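Local coordinates for protein DnaJ homolog subfamily C member 27-A (Xenopus laevis, PDB 6JMG) that binds GTP with magnesium as a Rab-family small GTPase fused to a DnaJ domain, and is possibly involved in regulating the MEK/ERK pathway, at residues S30-V42 with T163-F175. Numbering follows the deposited sequence.
Sequences SCIIKRYCEKRFV and TSAQSGEGINEMF. With MG (magnesium ion), chain D; GTP (guanosine-5'-triphosphate), chain C.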
loop_
_atom_site.group_PDB
_atom_site.type_symbol
_atom_site.label_atom_id
_atom_site.label_comp_id
_atom_site.label_asym_id
_atom_site.label_seq_id
_atom_site.Cartn_x
_atom_site.Cartn_y
_atom_site.Cartn_z
ATOM N N SER A 30 2.895 -11.942 15.738
ATOM C CA SER A 30 3.558 -13.238 15.784
ATOM C C SER A 30 2.551 -14.381 15.818
ATOM O O SER A 30 2.746 -15.396 15.131
ATOM C CB SER A 30 4.519 -13.282 16.954
ATOM O OG SER A 30 5.344 -12.154 16.891
ATOM N N CYS A 31 1.447 -14.228 16.583
ATOM C CA CYS A 31 0.567 -15.378 16.761
ATOM C C CYS A 31 -0.328 -15.610 15.556
ATOM O O CYS A 31 -0.642 -16.763 15.253
ATOM C CB CYS A 31 -0.352 -15.239 17.992
ATOM S SG CYS A 31 0.354 -15.143 19.638
ATOM N N ILE A 32 -0.660 -14.568 14.790
ATOM C CA ILE A 32 -1.300 -14.802 13.499
ATOM C C ILE A 32 -0.392 -15.637 12.604
ATOM O O ILE A 32 -0.829 -16.628 12.003
ATOM C CB ILE A 32 -1.674 -13.469 12.830
ATOM C CG1 ILE A 32 -2.876 -12.829 13.538
ATOM C CG2 ILE A 32 -2.011 -13.710 11.381
ATOM C CD1 ILE A 32 -3.141 -11.423 13.066
ATOM N N ILE A 33 0.898 -15.294 12.548
ATOM C CA ILE A 33 1.797 -16.010 11.651
ATOM C C ILE A 33 1.993 -17.443 12.129
ATOM O O ILE A 33 1.835 -18.403 11.365
ATOM C CB ILE A 33 3.136 -15.264 11.549
ATOM C CG1 ILE A 33 2.941 -13.930 10.816
ATOM C CG2 ILE A 33 4.191 -16.144 10.871
ATOM C CD1 ILE A 33 4.031 -12.914 11.102
ATOM N N LYS A 34 2.214 -17.623 13.426
ATOM C CA LYS A 34 2.493 -18.970 13.893
ATOM C C LYS A 34 1.242 -19.843 13.914
ATOM O O LYS A 34 1.367 -21.061 13.763
ATOM C CB LYS A 34 3.098 -18.905 15.299
ATOM C CG LYS A 34 4.519 -18.423 15.325
ATOM C CD LYS A 34 5.052 -18.327 16.738
ATOM C CE LYS A 34 6.576 -18.325 16.719
ATOM N NZ LYS A 34 7.148 -17.473 17.794
ATOM N N ARG A 35 0.040 -19.236 13.990
ATOM C CA ARG A 35 -1.192 -20.010 13.899
ATOM C C ARG A 35 -1.338 -20.661 12.528
ATOM O O ARG A 35 -1.599 -21.867 12.427
ATOM C CB ARG A 35 -2.396 -19.117 14.208
ATOM C CG ARG A 35 -3.783 -19.791 14.095
ATOM C CD ARG A 35 -3.963 -20.914 15.103
ATOM N NE ARG A 35 -5.197 -21.657 14.873
ATOM C CZ ARG A 35 -6.159 -21.824 15.778
ATOM N NH1 ARG A 35 -6.032 -21.297 16.997
ATOM N NH2 ARG A 35 -7.251 -22.525 15.462
ATOM N N TYR A 36 -1.097 -19.904 11.460
ATOM C CA TYR A 36 -1.278 -20.469 10.128
ATOM C C TYR A 36 -0.055 -21.258 9.650
ATOM O O TYR A 36 -0.214 -22.302 9.011
ATOM C CB TYR A 36 -1.629 -19.359 9.140
ATOM C CG TYR A 36 -1.798 -19.828 7.723
ATOM C CD1 TYR A 36 -3.009 -20.320 7.269
ATOM C CD2 TYR A 36 -0.738 -19.788 6.836
ATOM C CE1 TYR A 36 -3.157 -20.752 5.955
ATOM C CE2 TYR A 36 -0.875 -20.202 5.547
ATOM C CZ TYR A 36 -2.078 -20.678 5.101
ATOM O OH TYR A 36 -2.182 -21.093 3.789
ATOM N N CYS A 37 1.161 -20.842 9.995
ATOM C CA CYS A 37 2.310 -21.511 9.385
ATOM C C CYS A 37 2.837 -22.658 10.214
ATOM O O CYS A 37 3.370 -23.617 9.649
ATOM C CB CYS A 37 3.515 -20.561 9.235
ATOM S SG CYS A 37 3.243 -18.981 8.493
ATOM N N GLU A 38 2.674 -22.593 11.535
ATOM C CA GLU A 38 3.181 -23.620 12.435
ATOM C C GLU A 38 2.076 -24.340 13.192
ATOM O O GLU A 38 2.375 -25.198 14.030
ATOM C CB GLU A 38 4.213 -23.008 13.380
ATOM C CG GLU A 38 5.622 -23.015 12.758
ATOM C CD GLU A 38 6.623 -22.103 13.464
ATOM O OE1 GLU A 38 6.261 -21.467 14.480
ATOM O OE2 GLU A 38 7.781 -22.026 12.992
ATOM N N LYS A 39 0.819 -24.043 12.875
ATOM C CA LYS A 39 -0.358 -24.660 13.475
ATOM C C LYS A 39 -0.243 -24.761 14.998
ATOM O O LYS A 39 -0.394 -25.829 15.599
ATOM C CB LYS A 39 -0.602 -26.044 12.851
ATOM C CG LYS A 39 -0.579 -26.080 11.308
ATOM C CD LYS A 39 -1.980 -25.812 10.713
ATOM C CE LYS A 39 -1.989 -24.697 9.620
ATOM N NZ LYS A 39 -3.345 -24.032 9.386
ATOM N N ARG A 40 -0.041 -23.601 15.629
ATOM C CA ARG A 40 0.103 -23.581 17.074
ATOM C C ARG A 40 -0.288 -22.216 17.625
ATOM O O ARG A 40 -0.304 -21.218 16.903
ATOM C CB ARG A 40 1.520 -23.963 17.494
ATOM C CG ARG A 40 2.618 -23.177 16.847
ATOM C CD ARG A 40 3.925 -23.583 17.485
ATOM N NE ARG A 40 5.041 -22.763 17.059
ATOM C CZ ARG A 40 6.068 -22.439 17.829
ATOM N NH1 ARG A 40 6.129 -22.850 19.091
ATOM N NH2 ARG A 40 7.037 -21.694 17.325
ATOM N N PHE A 41 -0.643 -22.193 18.916
ATOM C CA PHE A 41 -1.025 -20.950 19.583
ATOM C C PHE A 41 -0.882 -21.099 21.093
ATOM O O PHE A 41 -1.430 -22.038 21.684
ATOM C CB PHE A 41 -2.469 -20.544 19.260
ATOM C CG PHE A 41 -2.953 -19.402 20.104
ATOM C CD1 PHE A 41 -2.658 -18.079 19.746
ATOM C CD2 PHE A 41 -3.648 -19.637 21.290
ATOM C CE1 PHE A 41 -3.065 -17.034 20.536
ATOM C CE2 PHE A 41 -4.062 -18.584 22.087
ATOM C CZ PHE A 41 -3.781 -17.287 21.709
ATOM N N VAL A 42 -0.208 -20.140 21.720
ATOM C CA VAL A 42 -0.092 -20.111 23.178
ATOM C C VAL A 42 -0.550 -18.750 23.694
ATOM O O VAL A 42 -0.333 -17.727 23.030
ATOM C CB VAL A 42 1.333 -20.455 23.665
ATOM C CG1 VAL A 42 1.698 -21.876 23.261
ATOM C CG2 VAL A 42 2.367 -19.405 23.237
ATOM N N THR A 163 -10.124 -11.612 12.484
ATOM C CA THR A 163 -9.321 -12.791 12.756
ATOM C C THR A 163 -9.214 -13.001 14.251
ATOM O O THR A 163 -9.360 -12.069 15.053
ATOM C CB THR A 163 -7.885 -12.716 12.192
ATOM O OG1 THR A 163 -7.217 -11.563 12.720
ATOM C CG2 THR A 163 -7.882 -12.679 10.686
ATOM N N SER A 164 -8.902 -14.245 14.596
ATOM C CA SER A 164 -8.484 -14.613 15.935
ATOM C C SER A 164 -7.413 -15.671 15.794
ATOM O O SER A 164 -7.669 -16.759 15.267
ATOM C CB SER A 164 -9.649 -15.140 16.789
ATOM O OG SER A 164 -9.179 -15.754 17.985
ATOM N N ALA A 165 -6.220 -15.358 16.282
ATOM C CA ALA A 165 -5.190 -16.384 16.318
ATOM C C ALA A 165 -5.510 -17.439 17.362
ATOM O O ALA A 165 -5.036 -18.575 17.249
ATOM C CB ALA A 165 -3.825 -15.746 16.597
ATOM N N GLN A 166 -6.323 -17.085 18.367
ATOM C CA GLN A 166 -6.660 -18.032 19.421
ATOM C C GLN A 166 -7.667 -19.061 18.933
ATOM O O GLN A 166 -7.474 -20.259 19.124
ATOM C CB GLN A 166 -7.203 -17.281 20.634
ATOM C CG GLN A 166 -7.468 -18.151 21.850
ATOM C CD GLN A 166 -8.869 -18.706 21.853
ATOM O OE1 GLN A 166 -9.805 -18.050 21.386
ATOM N NE2 GLN A 166 -9.027 -19.927 22.369
ATOM N N SER A 167 -8.715 -18.614 18.257
ATOM C CA SER A 167 -9.758 -19.494 17.756
ATOM C C SER A 167 -9.465 -20.050 16.371
ATOM O O SER A 167 -10.054 -21.070 15.990
ATOM C CB SER A 167 -11.083 -18.742 17.706
ATOM O OG SER A 167 -11.226 -18.071 16.457
ATOM N N GLY A 168 -8.622 -19.373 15.595
ATOM C CA GLY A 168 -8.421 -19.703 14.199
ATOM C C GLY A 168 -9.355 -18.998 13.232
ATOM O O GLY A 168 -9.066 -18.973 12.028
ATOM N N GLU A 169 -10.437 -18.380 13.722
ATOM C CA GLU A 169 -11.407 -17.728 12.840
ATOM C C GLU A 169 -10.721 -16.695 11.954
ATOM O O GLU A 169 -9.924 -15.881 12.434
ATOM C CB GLU A 169 -12.481 -17.050 13.680
ATOM C CG GLU A 169 -13.707 -16.556 12.929
ATOM C CD GLU A 169 -14.691 -15.848 13.864
ATOM O OE1 GLU A 169 -14.547 -16.016 15.098
ATOM O OE2 GLU A 169 -15.602 -15.128 13.381
ATOM N N GLY A 170 -11.039 -16.728 10.659
ATOM C CA GLY A 170 -10.516 -15.771 9.697
ATOM C C GLY A 170 -9.075 -15.988 9.268
ATOM O O GLY A 170 -8.626 -15.343 8.306
ATOM N N ILE A 171 -8.333 -16.867 9.944
ATOM C CA ILE A 171 -6.897 -16.949 9.711
ATOM C C ILE A 171 -6.617 -17.547 8.338
ATOM O O ILE A 171 -5.882 -16.971 7.522
ATOM C CB ILE A 171 -6.226 -17.761 10.838
ATOM C CG1 ILE A 171 -6.317 -17.014 12.176
ATOM C CG2 ILE A 171 -4.768 -18.059 10.521
ATOM C CD1 ILE A 171 -5.461 -15.771 12.258
ATOM N N ASN A 172 -7.213 -18.701 8.059
ATOM C CA ASN A 172 -6.992 -19.378 6.787
ATOM C C ASN A 172 -7.548 -18.577 5.622
ATOM O O ASN A 172 -6.960 -18.579 4.530
ATOM C CB ASN A 172 -7.596 -20.780 6.843
ATOM C CG ASN A 172 -6.912 -21.648 7.879
ATOM O OD1 ASN A 172 -7.061 -21.430 9.082
ATOM N ND2 ASN A 172 -6.124 -22.605 7.422
ATOM N N GLU A 173 -8.670 -17.888 5.838
ATOM C CA GLU A 173 -9.270 -17.114 4.764
ATOM C C GLU A 173 -8.411 -15.906 4.437
ATOM O O GLU A 173 -8.163 -15.619 3.259
ATOM C CB GLU A 173 -10.690 -16.696 5.159
ATOM C CG GLU A 173 -11.642 -17.871 5.426
ATOM C CD GLU A 173 -11.472 -18.554 6.793
ATOM O OE1 GLU A 173 -10.614 -18.145 7.595
ATOM O OE2 GLU A 173 -12.198 -19.530 7.061
ATOM N N MET A 174 -7.887 -15.236 5.473
ATOM C CA MET A 174 -6.984 -14.101 5.271
ATOM C C MET A 174 -5.748 -14.527 4.486
ATOM O O MET A 174 -5.420 -13.939 3.454
ATOM C CB MET A 174 -6.581 -13.506 6.627
ATOM C CG MET A 174 -5.594 -12.320 6.557
ATOM S SD MET A 174 -3.842 -12.708 6.412
ATOM C CE MET A 174 -3.547 -13.223 8.087
ATOM N N PHE A 175 -5.075 -15.584 4.936
ATOM C CA PHE A 175 -3.866 -16.013 4.252
ATOM C C PHE A 175 -4.150 -16.490 2.835
ATOM O O PHE A 175 -3.330 -16.271 1.929
ATOM C CB PHE A 175 -3.158 -17.096 5.066
ATOM C CG PHE A 175 -2.182 -16.530 6.042
ATOM C CD1 PHE A 175 -1.034 -15.891 5.597
ATOM C CD2 PHE A 175 -2.436 -16.569 7.394
ATOM C CE1 PHE A 175 -0.142 -15.336 6.486
ATOM C CE2 PHE A 175 -1.550 -16.007 8.294
ATOM C CZ PHE A 175 -0.398 -15.389 7.840
HETATM MG MG MG D . 5.576 -10.405 17.775
HETATM P PG GTP C . 5.051 -7.802 19.563
HETATM O O1G GTP C . 5.909 -8.835 18.866
HETATM O O2G GTP C . 4.880 -6.557 18.729
HETATM O O3G GTP C . 5.693 -7.431 20.888
HETATM O O3B GTP C . 3.534 -8.313 19.807
HETATM P PB GTP C . 2.722 -9.220 18.753
HETATM O O1B GTP C . 1.946 -8.369 17.785
HETATM O O2B GTP C . 3.572 -10.196 17.974
HETATM O O3A GTP C . 1.644 -9.958 19.693
HETATM P PA GTP C . 1.680 -11.538 19.976
HETATM O O1A GTP C . 1.459 -12.356 18.727
HETATM O O2A GTP C . 2.960 -11.950 20.640
HETATM O "O5'" GTP C . 0.462 -11.626 21.001
HETATM C "C5'" GTP C . 0.449 -10.799 22.140
HETATM C "C4'" GTP C . -0.418 -11.483 23.191
HETATM O "O4'" GTP C . -1.736 -11.502 22.714
HETATM C "C3'" GTP C . -0.063 -12.925 23.453
HETATM O "O3'" GTP C . -0.324 -13.095 24.812
HETATM C "C2'" GTP C . -1.073 -13.755 22.697
HETATM O "O2'" GTP C . -1.474 -14.937 23.353
HETATM C "C1'" GTP C . -2.249 -12.830 22.677
HETATM N N9 GTP C . -3.048 -13.000 21.464
HETATM C C8 GTP C . -2.608 -12.933 20.165
HETATM N N7 GTP C . -3.681 -13.100 19.346
HETATM C C5 GTP C . -4.786 -13.272 20.108
HETATM C C6 GTP C . -6.119 -13.476 19.789
HETATM O O6 GTP C . -6.484 -13.546 18.618
HETATM N N1 GTP C . -7.049 -13.585 20.800
HETATM C C2 GTP C . -6.665 -13.508 22.117
HETATM N N2 GTP C . -7.586 -13.636 23.062
HETATM N N3 GTP C . -5.333 -13.307 22.436
HETATM C C4 GTP C . -4.409 -13.197 21.446
HETATM O O HOH W 1 5.688 -9.384 15.926
HETATM O O HOH W 2 5.455 -11.586 19.566
#
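Tyr36 and Phe175 join the helix that follows the P-loop to the last helix of the Ras-like G domain; the axes of helical segments 30-38 and 171-175 cross at -91°. The two rings form an offset stack, with centroids 4.4 Å apart and planes at 18°. Phe175 CB lies over the middle of the Tyr36 ring in a CH-pi contact, 3.6 Å from its centroid, while Met174 CE lies on Phe175's other face. With its CG anti to the backbone N (chi1 178°), Tyr36 reaches across to helix 171-175.

Apolar packing continues at Ile32: its CG2 branch meets Met174 CE at 3.7 Å, Ile171 CD1 and the Phe175 rim. More loosely, Ile32 CD1 comes to 4.1 Å from Thr163 OG1, a hydroxyl hydrogen-bonded to Asn134.

Polar contacts centre on Arg35, whose chain bends at chi2 to bring the guanidinium over the 165-168 turn. Arg35 NH1 donates to Gln166 O at 2.8 Å, from well above the carbonyl plane, and more weakly to Ala165 O. Gly168 CA covers one guanidinium face.

Both segments also hold the nucleotide. Ser30 OG binds magnesium, Cys31 N donates to GTP O1A at 2.8 Å, and Ala165 N bonds weakly to the guanine O6, consistent with the SAK-like guanine-recognition loop of Ras proteins. Beside the ribose, the Phe41 ring has Gln166 CA over its centre, a CH-pi contact 3.6 Å from the centroid.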